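PDB 3JZD: iron-containing alcohol dehydrogenase from Ralstonia eutropha, which binds NAD and probably catalyses the NAD(P)H-dependent reduction of maleylacetate to 3-oxoadipate. Local coordinates for residues A29-L34 / G59-G64; N174-A179 / I263-A268; H243-T248 / D326-S331. All coordinates share one frame; numbering follows the deposited sequence. Where two conformers were deposited one is given.

How the contacts relate
The three contacts sample both halves of an iron-containing alcohol dehydrogenase subunit: contact 1 lies in the N-terminal nucleotide-binding half, contacts 2 and 3 in the all-helical C-terminal half, on the other side of the chain's centre. Contact 1 stands apart, its centre about 37 Å from that of contact 2 and about 41 Å from that of contact 3. The latter two lie about 15 Å apart, centre to centre, and touch: His-178 ND1 meets His-243 NE2 at 2.9 Å in a probable hydrogen bond, and Val-264 packs on Cys-246 and Leu-245. The side chain of Ala-177 is about 10 Å, and that of Thr-248 about 12 Å, from the bound NAD.

Contact 1: A29-L34 / G59-G64; sequences AEVERL and GPLSAG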
loop_
_atom_site.group_PDB
_atom_site.type_symbol
_atom_site.label_atom_id
_atom_site.label_comp_id
_atom_site.label_asym_id
_atom_site.label_seq_id
_atom_site.Cartn_x
_atom_site.Cartn_y
_atom_site.Cartn_z
ATOM N N ALA A 29 13.417 -6.708 20.101
ATOM C CA ALA A 29 13.787 -5.450 19.421
ATOM C C ALA A 29 12.511 -4.654 19.053
ATOM O O ALA A 29 12.501 -3.445 19.165
ATOM C CB ALA A 29 14.660 -5.697 18.147
ATOM N N GLU A 30 11.440 -5.349 18.656
ATOM C CA GLU A 30 10.177 -4.665 18.290
ATOM C C GLU A 30 9.406 -4.100 19.473
ATOM O O GLU A 30 8.810 -3.017 19.397
ATOM C CB GLU A 30 9.312 -5.590 17.433
ATOM C CG GLU A 30 9.953 -5.867 16.090
ATOM C CD GLU A 30 10.205 -4.572 15.273
ATOM O OE1 GLU A 30 9.415 -3.607 15.374
ATOM O OE2 GLU A 30 11.178 -4.541 14.522
ATOM N N VAL A 31 9.411 -4.830 20.573
ATOM C CA VAL A 31 8.844 -4.328 21.830
ATOM C C VAL A 31 9.652 -3.099 22.320
ATOM O O VAL A 31 9.055 -2.075 22.701
ATOM C CB VAL A 31 8.794 -5.464 22.892
ATOM C CG1 VAL A 31 8.517 -4.940 24.295
ATOM C CG2 VAL A 31 7.706 -6.513 22.474
ATOM N N GLU A 32 10.990 -3.200 22.291
ATOM C CA GLU A 32 11.875 -2.103 22.726
ATOM C C GLU A 32 11.611 -0.877 21.865
ATOM O O GLU A 32 11.591 0.213 22.362
ATOM C CB GLU A 32 13.377 -2.496 22.645
ATOM C CG GLU A 32 13.855 -3.556 23.685
ATOM C CD GLU A 32 15.224 -4.236 23.381
ATOM O OE1 GLU A 32 15.685 -4.339 22.209
ATOM O OE2 GLU A 32 15.830 -4.715 24.355
ATOM N N ARG A 33 11.355 -1.081 20.577
ATOM C CA ARG A 33 11.115 0.015 19.633
ATOM C C ARG A 33 9.853 0.791 19.995
ATOM O O ARG A 33 9.780 1.986 19.829
ATOM C CB ARG A 33 11.034 -0.576 18.226
ATOM C CG ARG A 33 11.124 0.397 17.105
ATOM C CD ARG A 33 11.245 -0.322 15.753
ATOM N NE ARG A 33 11.467 0.680 14.694
ATOM C CZ ARG A 33 10.506 1.466 14.179
ATOM N NH1 ARG A 33 9.246 1.363 14.592
ATOM N NH2 ARG A 33 10.796 2.365 13.239
ATOM N N LEU A 34 8.853 0.091 20.508
ATOM C CA LEU A 34 7.628 0.705 20.964
ATOM C C LEU A 34 7.846 1.416 22.307
ATOM O O LEU A 34 6.964 2.096 22.792
ATOM C CB LEU A 34 6.545 -0.372 21.126
ATOM C CG LEU A 34 6.027 -0.958 19.826
ATOM C CD1 LEU A 34 5.147 -2.152 20.082
ATOM C CD2 LEU A 34 5.288 0.140 19.041
ATOM N N GLY A 59 12.909 -12.228 27.282
ATOM C CA GLY A 59 13.753 -12.259 28.439
ATOM C C GLY A 59 13.126 -11.401 29.509
ATOM O O GLY A 59 11.952 -11.585 29.793
ATOM N N PRO A 60 13.871 -10.405 30.023
ATOM C CA PRO A 60 13.357 -9.579 31.095
ATOM C C PRO A 60 12.251 -8.630 30.658
ATOM O O PRO A 60 11.642 -8.021 31.522
ATOM C CB PRO A 60 14.599 -8.816 31.564
ATOM C CG PRO A 60 15.383 -8.679 30.344
ATOM C CD PRO A 60 15.230 -9.986 29.644
ATOM N N LEU A 61 11.995 -8.505 29.355
ATOM C CA LEU A 61 10.885 -7.711 28.874
ATOM C C LEU A 61 9.570 -8.471 29.014
ATOM O O LEU A 61 8.533 -7.887 28.859
ATOM C CB LEU A 61 11.051 -7.339 27.405
ATOM C CG LEU A 61 12.175 -6.407 27.004
ATOM C CD1 LEU A 61 12.386 -6.521 25.540
ATOM C CD2 LEU A 61 11.834 -4.949 27.435
ATOM N N SER A 62 9.619 -9.772 29.287
ATOM C CA SER A 62 8.433 -10.598 29.397
ATOM C C SER A 62 7.618 -10.356 30.673
ATOM O O SER A 62 8.148 -10.374 31.741
ATOM C CB SER A 62 8.838 -12.074 29.395
ATOM O OG SER A 62 7.691 -12.898 29.545
ATOM N N ALA A 63 6.326 -10.145 30.524
ATOM C CA ALA A 63 5.398 -10.003 31.645
ATOM C C ALA A 63 4.742 -11.360 31.890
ATOM O O ALA A 63 3.864 -11.470 32.709
ATOM C CB ALA A 63 4.303 -8.955 31.317
ATOM N N GLY A 64 5.176 -12.398 31.190
ATOM C CA GLY A 64 4.586 -13.731 31.327
ATOM C C GLY A 64 3.712 -14.107 30.142
ATOM O O GLY A 64 3.592 -13.354 29.180
#
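Leu-61 presses one methyl, CD1, against helix 27-33, and that single branch makes all the close approaches of this contact. It approaches Val-31, whose CG1 stands 4.4 Å from Leu-61 CD1, a loose apolar touch on the buried side. Besides Leu-61, Val-31 packs on Leu-58 at the end of helix 48-58 and on Ala-36 in the loop leading to the next strand. The closer approach is toward the surface: Leu-61 CD1 lies 3.8 Å from Glu-32 CG, so the aliphatic part of an acidic side chain serves as the apolar partner. With CG of Glu-32 beside its backbone N (chi1 -70°) and the chain extended from there, the carboxylate is carried past the leucine, and the two side chains cross at about a right angle.

The setting is the edge of the Rossmann-like parallel sheet of the N-terminal half, where 62-66 is an outermost strand within this chain, beside 39-42. Helix 48-58 connects those two strands as a beta-alpha-beta crossover; Gly-59, the first residue to leave helical angles, has a positive phi, and a 3-10 turn at 60-61 leads into the strand. Backbone bonds to Ala-39 from Leu-61 and Ala-63 tie this edge to its neighbour, while Ser-62 OG accepts from Gly-64 N at 3.0 Å in an ST turn. The solvent side is that of exposed Glu-32, whereas Val-31, the other partner of Leu-61 CD1, is buried. Away from 59-64, Glu-30 packs on strand 152-155 and forms a salt bridge with Arg-16, and Arg-33 reaches Glu-11 of the second subunit.

Contact 2: N174-A179 / I263-A268; sequences NAIAHA and IVLPHA
Leu-265 meets Ile-176 and Ala-177 where the buried helices 165-182 and 257-272 come close, and the other residues of 263-268 turn to other neighbours. Ile-263, at the start, packs on the loop residues Pro-308, Leu-311 and Ile-314; its carbonyl O is used a turn later. Val-264 touches His-242 of helix 241-253.

At Leu-265 the two segments come closest, its CA lying 6.4 Å from that of Ala-177. The leucine points at the first helix and divides its two methyls between neighbouring residues. CD1 settles on Ala-177, 3.9 Å from both CB and CA of that residue, a close approach possible because the alanine carries only a methyl. CD2 goes to Ile-176, where it lies 4.0 Å from the branch methyl CG2. In Ile-176 that methyl is anti to the backbone N, whereas CG1 (chi1 -74°) carries the longer arm away from Leu-265, and the two side chains cross at roughly a right angle. Both residues also pack on Leu-298 of helix 294-304, which helps to close this apolar cluster.

Pro-266 has no N-H to give, and the helix is kinked here. His-267 N makes only a weak bond, to Val-264 O, and not the usual one to Ile-263 O; ND1 of the same residue donates to Ile-263 O instead, at 3.2 Å, with the oxygen close to the ring plane (N-H...O 144°), and NE2 bonds Val-355 O. Ala-268 then restores the regular pattern through its N to Val-264 O and touches His-242. Such apolar helix-to-helix packing builds the interior of the all-helical C-terminal domain of iron-containing alcohol dehydrogenases.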
loop_
_atom_site.group_PDB
_atom_site.type_symbol
_atom_site.label_atom_id
_atom_site.label_comp_id
_atom_site.label_asym_id
_atom_site.label_seq_id
_atom_site.Cartn_x
_atom_site.Cartn_y
_atom_site.Cartn_z
ATOM N N ASN A 174 -10.189 -18.285 3.533
ATOM C CA ASN A 174 -10.742 -17.183 4.321
ATOM C C ASN A 174 -10.067 -15.867 3.851
ATOM O O ASN A 174 -10.729 -14.866 3.581
ATOM C CB ASN A 174 -10.533 -17.498 5.795
ATOM C CG ASN A 174 -11.024 -16.430 6.732
ATOM O OD1 ASN A 174 -11.736 -15.489 6.360
ATOM N ND2 ASN A 174 -10.641 -16.572 7.966
ATOM N N ALA A 175 -8.755 -15.892 3.699
ATOM C CA ALA A 175 -8.021 -14.709 3.248
ATOM C C ALA A 175 -8.438 -14.339 1.806
ATOM O O ALA A 175 -8.693 -13.185 1.524
ATOM C CB ALA A 175 -6.531 -14.973 3.324
ATOM N N ILE A 176 -8.524 -15.337 0.914
ATOM C CA ILE A 176 -8.954 -15.082 -0.472
ATOM C C ILE A 176 -10.332 -14.424 -0.485
ATOM O O ILE A 176 -10.567 -13.534 -1.278
ATOM C CB ILE A 176 -8.954 -16.372 -1.335
ATOM C CG1 ILE A 176 -7.524 -16.758 -1.663
ATOM C CG2 ILE A 176 -9.802 -16.176 -2.641
ATOM C CD1 ILE A 176 -7.336 -18.110 -2.292
ATOM N N ALA A 177 -11.221 -14.848 0.419
ATOM C CA ALA A 177 -12.561 -14.245 0.514
ATOM C C ALA A 177 -12.483 -12.762 0.730
ATOM O O ALA A 177 -13.280 -12.031 0.144
ATOM C CB ALA A 177 -13.421 -14.861 1.693
ATOM N N HIS A 178 -11.576 -12.317 1.611
ATOM C CA HIS A 178 -11.457 -10.863 1.901
ATOM C C HIS A 178 -11.138 -10.102 0.607
ATOM O O HIS A 178 -11.751 -9.080 0.276
ATOM C CB HIS A 178 -10.320 -10.527 2.885
ATOM C CG HIS A 178 -10.331 -11.294 4.178
ATOM N ND1 HIS A 178 -11.485 -11.709 4.811
ATOM C CD2 HIS A 178 -9.310 -11.645 4.995
ATOM C CE1 HIS A 178 -11.170 -12.317 5.943
ATOM N NE2 HIS A 178 -9.856 -12.294 6.078
ATOM N N ALA A 179 -10.161 -10.617 -0.115
ATOM C CA ALA A 179 -9.749 -10.029 -1.370
ATOM C C ALA A 179 -10.857 -10.102 -2.439
ATOM O O ALA A 179 -11.098 -9.133 -3.184
ATOM C CB ALA A 179 -8.434 -10.726 -1.895
ATOM N N ILE A 263 -16.310 -23.072 2.411
ATOM C CA ILE A 263 -17.498 -23.658 1.814
ATOM C C ILE A 263 -18.411 -22.641 1.182
ATOM O O ILE A 263 -18.894 -22.862 0.099
ATOM C CB ILE A 263 -18.283 -24.474 2.884
ATOM C CG1 ILE A 263 -17.407 -25.695 3.326
ATOM C CG2 ILE A 263 -19.671 -24.883 2.333
ATOM C CD1 ILE A 263 -17.737 -26.309 4.754
ATOM N N VAL A 264 -18.641 -21.526 1.870
ATOM C CA VAL A 264 -19.546 -20.485 1.393
ATOM C C VAL A 264 -18.994 -19.654 0.203
ATOM O O VAL A 264 -19.746 -19.297 -0.703
ATOM C CB VAL A 264 -19.949 -19.556 2.579
ATOM C CG1 VAL A 264 -20.755 -18.275 2.085
ATOM C CG2 VAL A 264 -20.749 -20.393 3.604
ATOM N N LEU A 265 -17.696 -19.361 0.182
ATOM C CA LEU A 265 -17.150 -18.501 -0.854
ATOM C C LEU A 265 -17.603 -18.797 -2.307
ATOM O O LEU A 265 -18.100 -17.924 -2.984
ATOM C CB LEU A 265 -15.638 -18.390 -0.724
ATOM C CG LEU A 265 -14.991 -17.457 -1.722
ATOM C CD1 LEU A 265 -15.432 -16.046 -1.445
ATOM C CD2 LEU A 265 -13.391 -17.625 -1.601
ATOM N N PRO A 266 -17.450 -20.022 -2.792
ATOM C CA PRO A 266 -17.903 -20.198 -4.150
ATOM C C PRO A 266 -19.400 -19.837 -4.417
ATOM O O PRO A 266 -19.743 -19.326 -5.502
ATOM C CB PRO A 266 -17.674 -21.707 -4.375
ATOM C CG PRO A 266 -16.594 -22.114 -3.377
ATOM C CD PRO A 266 -16.957 -21.271 -2.181
ATOM N N HIS A 267 -20.277 -20.128 -3.447
ATOM C CA HIS A 267 -21.723 -19.889 -3.599
ATOM C C HIS A 267 -22.089 -18.424 -3.427
ATOM O O HIS A 267 -23.037 -17.925 -4.059
ATOM C CB HIS A 267 -22.496 -20.796 -2.634
ATOM C CG HIS A 267 -22.184 -22.243 -2.839
ATOM N ND1 HIS A 267 -21.255 -22.927 -2.075
ATOM C CD2 HIS A 267 -22.567 -23.091 -3.813
ATOM C CE1 HIS A 267 -21.138 -24.156 -2.540
ATOM N NE2 HIS A 267 -21.932 -24.280 -3.586
ATOM N N ALA A 268 -21.346 -17.738 -2.563
ATOM C CA ALA A 268 -21.536 -16.305 -2.385
ATOM C C ALA A 268 -21.053 -15.634 -3.686
ATOM O O ALA A 268 -21.681 -14.678 -4.195
ATOM C CB ALA A 268 -20.762 -15.779 -1.123
#

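Contact 3: H243-T248 / D326-S331; sequences HKLCHT and DIALAS. With CA (calcium ion), chain F.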
loop_
_atom_site.group_PDB
_atom_site.type_symbol
_atom_site.label_atom_id
_atom_site.label_comp_id
_atom_site.label_asym_id
_atom_site.label_seq_id
_atom_site.Cartn_x
_atom_site.Cartn_y
_atom_site.Cartn_z
ATOM N N HIS A 243 -18.983 -12.340 3.633
ATOM C CA HIS A 243 -18.621 -12.109 5.034
ATOM C C HIS A 243 -19.826 -12.031 5.962
ATOM O O HIS A 243 -19.820 -12.603 7.042
ATOM C CB HIS A 243 -17.710 -10.897 5.162
ATOM C CG HIS A 243 -16.367 -11.123 4.538
ATOM N ND1 HIS A 243 -16.179 -11.145 3.166
ATOM C CD2 HIS A 243 -15.154 -11.358 5.095
ATOM C CE1 HIS A 243 -14.906 -11.381 2.913
ATOM N NE2 HIS A 243 -14.261 -11.526 4.061
ATOM N N LYS A 244 -20.887 -11.382 5.534
ATOM C CA LYS A 244 -22.071 -11.330 6.377
ATOM C C LYS A 244 -22.659 -12.720 6.643
ATOM O O LYS A 244 -23.025 -13.056 7.784
ATOM C CB LYS A 244 -23.141 -10.450 5.707
ATOM C CG LYS A 244 -22.762 -8.985 5.676
ATOM C CD LYS A 244 -22.878 -8.408 7.094
ATOM C CE LYS A 244 -22.462 -6.940 7.196
ATOM N NZ LYS A 244 -23.092 -6.337 8.453
ATOM N N LEU A 245 -22.774 -13.514 5.593
ATOM C CA LEU A 245 -23.376 -14.860 5.715
ATOM C C LEU A 245 -22.494 -15.748 6.584
ATOM O O LEU A 245 -22.980 -16.503 7.412
ATOM C CB LEU A 245 -23.619 -15.465 4.360
ATOM C CG LEU A 245 -24.528 -16.704 4.198
ATOM C CD1 LEU A 245 -25.935 -16.451 4.726
ATOM C CD2 LEU A 245 -24.588 -17.088 2.736
ATOM N N CYS A 246 -21.182 -15.603 6.443
ATOM C CA CYS A 246 -20.259 -16.392 7.234
ATOM C C CYS A 246 -20.396 -16.015 8.684
ATOM O O CYS A 246 -20.353 -16.888 9.540
ATOM C CB CYS A 246 -18.815 -16.301 6.713
ATOM S SG CYS A 246 -18.611 -17.200 5.138
ATOM N N HIS A 247 -20.657 -14.737 8.957
ATOM C CA HIS A 247 -20.881 -14.292 10.324
ATOM C C HIS A 247 -22.174 -14.908 10.869
ATOM O O HIS A 247 -22.204 -15.431 11.987
ATOM C CB HIS A 247 -20.882 -12.759 10.423
ATOM C CG HIS A 247 -21.025 -12.245 11.825
ATOM N ND1 HIS A 247 -22.249 -12.122 12.457
ATOM C CD2 HIS A 247 -20.096 -11.825 12.719
ATOM C CE1 HIS A 247 -22.062 -11.670 13.688
ATOM N NE2 HIS A 247 -20.767 -11.476 13.869
ATOM N N THR A 248 -23.244 -14.849 10.092
ATOM C CA THR A 248 -24.492 -15.504 10.457
ATOM C C THR A 248 -24.292 -17.014 10.792
ATOM O O THR A 248 -24.618 -17.449 11.882
ATOM C CB THR A 248 -25.513 -15.362 9.345
ATOM O OG1 THR A 248 -25.834 -13.965 9.176
ATOM C CG2 THR A 248 -26.797 -16.186 9.655
ATOM N N ASP A 326 -33.589 -16.817 7.074
ATOM C CA ASP A 326 -34.276 -15.687 7.749
ATOM C C ASP A 326 -33.283 -14.719 8.372
ATOM O O ASP A 326 -33.405 -13.515 8.160
ATOM C CB ASP A 326 -35.250 -16.143 8.805
ATOM C CG ASP A 326 -36.443 -16.913 8.226
ATOM O OD1 ASP A 326 -36.987 -16.547 7.155
ATOM O OD2 ASP A 326 -36.842 -17.903 8.856
ATOM N N ILE A 327 -32.312 -15.239 9.117
ATOM C CA ILE A 327 -31.295 -14.428 9.775
ATOM C C ILE A 327 -30.484 -13.675 8.707
ATOM O O ILE A 327 -30.176 -12.509 8.909
ATOM C CB ILE A 327 -30.322 -15.268 10.615
ATOM C CG1 ILE A 327 -31.040 -16.035 11.737
ATOM C CG2 ILE A 327 -29.242 -14.397 11.245
ATOM C CD1 ILE A 327 -30.188 -17.202 12.375
ATOM N N ALA A 328 -30.184 -14.306 7.568
ATOM C CA ALA A 328 -29.428 -13.643 6.476
ATOM C C ALA A 328 -30.161 -12.429 5.956
ATOM O O ALA A 328 -29.542 -11.532 5.429
ATOM C CB ALA A 328 -29.137 -14.621 5.242
ATOM N N LEU A 329 -31.481 -12.414 6.093
ATOM C CA LEU A 329 -32.301 -11.319 5.586
ATOM C C LEU A 329 -32.647 -10.285 6.649
ATOM O O LEU A 329 -33.234 -9.285 6.349
ATOM C CB LEU A 329 -33.598 -11.902 5.026
ATOM C CG LEU A 329 -33.649 -12.588 3.659
ATOM C CD1 LEU A 329 -32.429 -13.417 3.311
ATOM C CD2 LEU A 329 -34.937 -13.441 3.625
ATOM N N ALA A 330 -32.260 -10.519 7.900
ATOM C CA ALA A 330 -32.701 -9.621 9.005
ATOM C C ALA A 330 -32.117 -8.209 9.091
ATOM O O ALA A 330 -32.816 -7.278 9.419
ATOM C CB ALA A 330 -32.483 -10.321 10.364
ATOM N N SER A 331 -30.819 -8.100 8.919
ATOM C CA SER A 331 -30.116 -6.845 9.059
ATOM C C SER A 331 -29.532 -6.497 7.670
ATOM O O SER A 331 -28.589 -7.127 7.220
ATOM C CB SER A 331 -29.047 -7.050 10.100
ATOM O OG SER A 331 -28.402 -5.869 10.382
HETATM CA CA CA F . -38.715 -18.284 7.360
HETATM O O HOH W 1 -37.206 -19.696 6.213
HETATM O O HOH W 2 -38.276 -20.203 8.706
#
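Thr-248 and Ile-327 bring helix 241-253 against the end of helix 321-328, a helix-to-helix packing within the all-helical C-terminal domain of this dehydrogenase family. The apolar contacts fall into two pairs. In the first, methyl meets methyl: Thr-248 CG2 lies 3.4 Å from Ile-327 CG2, tighter than usual van der Waals contact, as the side chains slide past each other in opposite directions. Thr-248 turns this methyl anti to its main-chain N, with OG1 on the other branch (chi1 -64°). In the second, Leu-245 sends CD1 to 3.7 Å from Ala-328 CB; there the backbones are closest, the CA atoms 6.2 Å apart. Leu-347 and Ile-344 of helix 341-353 pack on Leu-245 and Ala-328 respectively.

Main-chain bonds at the end of 321-328 are of the i to i-3 kind: Leu-329 N to Asp-326 O and Ala-330 N to Ile-327 O.

Metal coordination belongs to the far side of that helix end, where the Asp-326 side chain holds a calcium ion. The carboxylate is bidentate, OD1 at 2.5 Å and OD2 at 2.4 Å from the calcium, and two waters bind the same ion at 2.4 Å each.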